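Local atomic coordinates of glutathione S-transferase omega-like 2 (Saccharomyces cerevisiae, PDB entry 5LKB), a protein that acts as a glutathione-dependent one-cysteine thiol transferase, reducing dehydroascorbate and dimethylarsinic acid, and reacts with glutathionyl-(hydro)quinones. Residues L44-A49 with F156-L161. Numbering follows the deposited sequence.
Sequences LACPWA and FTVPVL
The indole of W48 has P47 on one face: CG of P47 sits 3.9 Å above the indole plane, over the outer part of the ring system rather than its centre. The ring of Y224 also meets this indole, at about 30° between planes. Toward P159 the tryptophan offers its root rather than its ring, since CB is directed at P159 whereas the indole turns off to another side; CB stays 4.3 Å from P159 CD.

The ring of P159 lies face-on over A49, with CB, CG and CD about equally far from A49 CA. Its CD comes 3.7 Å from A49 N, and its CB 3.9 Å from A49 CB. The V158–P159 peptide is cis, in the cis-proline loop of the thioredoxin fold, which faces the catalytic cysteine. Here that cysteine is C46, the nucleophile, and V158 belongs to the glutathione site. V158 CG2, flanked by both the backbone N and the carbonyl carbon because CG1 is anti to the latter, reaches 3.8 Å to C46 CB and 4.0 Å to C46 SG.

No hydrogen bond crosses between the segments, so apolar packing joins them. SG is placed by its own segment: with SG anti to the backbone N (chi1 171°), it accepts from A49 N at 3.2 Å and an almost straight 176°, making C46 the N-cap of helix 47-58. That N–H and the helix start would probably stabilise a thiolate.

V158 also touches W79, and W48 touches R15, both glutathione-binding residues. In the fold, the contact brings the N-terminus of helix 47-58, which follows strand 38-42, against the loop entering strand 160-163; V160 pairs with Y41 in the sheet, while S174 and I177 of helix 174-182 pack on P159.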
ATOM      1  N   LEU A  44      16.041  -0.590 -16.285  1.00 14.82           N
ATOM      2  CA  LEU A  44      16.331  -0.223 -14.894  1.00 15.73           C
ATOM      3  C   LEU A  44      15.177  -0.529 -13.932  1.00 14.38           C
ATOM      4  O   LEU A  44      15.434  -0.626 -12.728  1.00 15.62           O
ATOM      5  CB  LEU A  44      16.621   1.269 -14.834  1.00 16.56           C
ATOM      6  CG  LEU A  44      17.933   1.763 -15.412  1.00 15.84           C
ATOM      7  CD1 LEU A  44      17.967   3.247 -15.626  1.00 18.48           C
ATOM      8  CD2 LEU A  44      19.027   1.335 -14.457  1.00 21.66           C
ATOM      9  N   ALA A  45      13.997  -0.833 -14.424  1.00 14.42           N
ATOM     10  CA  ALA A  45      12.881  -1.184 -13.541  1.00 14.46           C
ATOM     11  C   ALA A  45      12.958  -2.638 -13.075  1.00 14.65           C
ATOM     12  O   ALA A  45      12.403  -2.996 -12.013  1.00 16.13           O
ATOM     13  CB  ALA A  45      11.562  -0.997 -14.262  1.00 16.35           C
ATOM     14  N   CYS A  46      13.635  -3.499 -13.896  1.00 15.35           N
ATOM     15  CA  CYS A  46      13.558  -4.944 -13.729  1.00 17.45           C
ATOM     16  C   CYS A  46      14.569  -5.401 -12.695  1.00 15.79           C
ATOM     17  O   CYS A  46      15.762  -5.134 -12.868  1.00 14.76           O
ATOM     18  CB  CYS A  46      13.914  -5.635 -15.066  1.00 15.39           C
ATOM     19  SG  CYS A  46      14.101  -7.398 -14.934  1.00 17.69           S
ATOM     20  N   PRO A  47      14.173  -6.163 -11.666  1.00 12.04           N
ATOM     21  CA  PRO A  47      15.123  -6.611 -10.653  1.00 12.17           C
ATOM     22  C   PRO A  47      16.068  -7.697 -11.161  1.00 13.71           C
ATOM     23  O   PRO A  47      17.129  -7.922 -10.564  1.00 14.72           O
ATOM     24  CB  PRO A  47      14.197  -7.149  -9.537  1.00 14.44           C
ATOM     25  CG  PRO A  47      13.013  -7.636 -10.240  1.00 14.70           C
ATOM     26  CD  PRO A  47      12.783  -6.635 -11.349  1.00 12.78           C
ATOM     27  N   TRP A  48      15.626  -8.419 -12.186  1.00 14.22           N
ATOM     28  CA  TRP A  48      16.463  -9.456 -12.792  1.00 12.96           C
ATOM     29  C   TRP A  48      17.598  -8.788 -13.554  1.00 13.05           C
ATOM     30  O   TRP A  48      18.789  -9.123 -13.368  1.00 15.69           O
ATOM     31  CB  TRP A  48      15.547 -10.335 -13.679  1.00 13.36           C
ATOM     32  CG  TRP A  48      14.255 -10.783 -13.050  1.00 15.59           C
ATOM     33  CD1 TRP A  48      13.024 -10.250 -13.283  1.00 17.84           C
ATOM     34  CD2 TRP A  48      14.069 -11.741 -11.988  1.00 14.97           C
ATOM     35  NE1 TRP A  48      12.090 -10.806 -12.458  1.00 17.28           N
ATOM     36  CE2 TRP A  48      12.695 -11.753 -11.674  1.00 16.27           C
ATOM     37  CE3 TRP A  48      14.913 -12.624 -11.314  1.00 15.05           C
ATOM     38  CZ2 TRP A  48      12.164 -12.601 -10.723  1.00 16.14           C
ATOM     39  CZ3 TRP A  48      14.393 -13.472 -10.392  1.00 18.45           C
ATOM     40  CH2 TRP A  48      13.007 -13.453 -10.091  1.00 15.38           C
ATOM     41  N   ALA A  49      17.244  -7.838 -14.427  1.00 15.10           N
ATOM     42  CA  ALA A  49      18.264  -7.073 -15.148  1.00 14.48           C
ATOM     43  C   ALA A  49      19.137  -6.277 -14.194  1.00 15.24           C
ATOM     44  O   ALA A  49      20.336  -6.098 -14.418  1.00 14.93           O
ATOM     45  CB  ALA A  49      17.583  -6.163 -16.167  1.00 16.95           C
ATOM     46  N   PHE A 156       9.628 -11.550 -24.617  1.00 23.75           N
ATOM     47  CA  PHE A 156      10.849 -10.872 -25.003  1.00 21.70           C
ATOM     48  C   PHE A 156      11.439 -10.169 -23.770  1.00 25.76           C
ATOM     49  O   PHE A 156      11.311  -8.951 -23.584  1.00 25.46           O
ATOM     50  CB  PHE A 156      10.558  -9.860 -26.103  1.00 23.48           C
ATOM     51  CG  PHE A 156       9.774 -10.405 -27.230  1.00 26.49           C
ATOM     52  CD1 PHE A 156      10.333 -11.348 -28.065  1.00 28.01           C
ATOM     53  CD2 PHE A 156       8.499  -9.968 -27.492  1.00 28.81           C
ATOM     54  CE1 PHE A 156       9.602 -11.868 -29.112  1.00 29.85           C
ATOM     55  CE2 PHE A 156       7.774 -10.478 -28.557  1.00 32.50           C
ATOM     56  CZ  PHE A 156       8.352 -11.425 -29.379  1.00 28.01           C
ATOM     57  N   THR A 157      12.064 -10.951 -22.904  1.00 18.01           N
ATOM     58  CA  THR A 157      12.420 -10.484 -21.565  1.00 18.91           C
ATOM     59  C   THR A 157      13.757  -9.762 -21.554  1.00 20.00           C
ATOM     60  O   THR A 157      14.594  -9.918 -22.455  1.00 19.41           O
ATOM     61  CB  THR A 157      12.498 -11.658 -20.588  1.00 17.19           C
ATOM     62  OG1 THR A 157      13.358 -12.687 -21.129  1.00 18.56           O
ATOM     63  CG2 THR A 157      11.129 -12.263 -20.333  1.00 18.19           C
ATOM     64  N   VAL A 158      13.932  -8.899 -20.523  1.00 18.90           N
ATOM     65  CA  VAL A 158      15.258  -8.376 -20.135  1.00 16.45           C
ATOM     66  C   VAL A 158      15.746  -9.149 -18.922  1.00 16.27           C
ATOM     67  O   VAL A 158      14.947  -9.686 -18.179  1.00 16.49           O
ATOM     68  CB  VAL A 158      15.263  -6.845 -19.864  1.00 16.98           C
ATOM     69  CG1 VAL A 158      14.975  -6.103 -21.141  1.00 23.06           C
ATOM     70  CG2 VAL A 158      14.203  -6.483 -18.795  1.00 18.89           C
ATOM     71  N   PRO A 159      17.049  -9.208 -18.690  1.00 15.03           N
ATOM     72  CA  PRO A 159      18.193  -8.681 -19.441  1.00 17.12           C
ATOM     73  C   PRO A 159      18.550  -9.564 -20.650  1.00 16.54           C
ATOM     74  O   PRO A 159      18.243 -10.772 -20.663  1.00 16.90           O
ATOM     75  CB  PRO A 159      19.322  -8.774 -18.419  1.00 17.64           C
ATOM     76  CG  PRO A 159      19.005  -9.921 -17.657  1.00 16.73           C
ATOM     77  CD  PRO A 159      17.529  -9.938 -17.510  1.00 14.47           C
ATOM     78  N   VAL A 160      19.262  -8.969 -21.601  1.00 18.06           N
ATOM     79  CA  VAL A 160      19.800  -9.697 -22.744  1.00 15.35           C
ATOM     80  C   VAL A 160      21.294  -9.439 -22.817  1.00 16.51           C
ATOM     81  O   VAL A 160      21.727  -8.282 -22.872  1.00 15.84           O
ATOM     82  CB  VAL A 160      19.100  -9.271 -24.032  1.00 15.80           C
ATOM     83  CG1 VAL A 160      19.826  -9.863 -25.251  1.00 16.94           C
ATOM     84  CG2 VAL A 160      17.631  -9.717 -24.042  1.00 22.38           C
ATOM     85  N   LEU A 161      22.084 -10.523 -22.835  1.00 19.64           N
ATOM     86  CA  LEU A 161      23.528 -10.451 -23.091  1.00 15.01           C
ATOM     87  C   LEU A 161      23.761 -10.865 -24.557  1.00 19.95           C
ATOM     88  O   LEU A 161      23.413 -11.981 -24.955  1.00 19.70           O
ATOM     89  CB  LEU A 161      24.298 -11.330 -22.119  1.00 15.90           C
ATOM     90  CG  LEU A 161      25.806 -11.385 -22.339  1.00 16.21           C
ATOM     91  CD1 LEU A 161      26.433 -10.011 -22.074  1.00 20.80           C
ATOM     92  CD2 LEU A 161      26.417 -12.445 -21.459  1.00 18.52           C
TER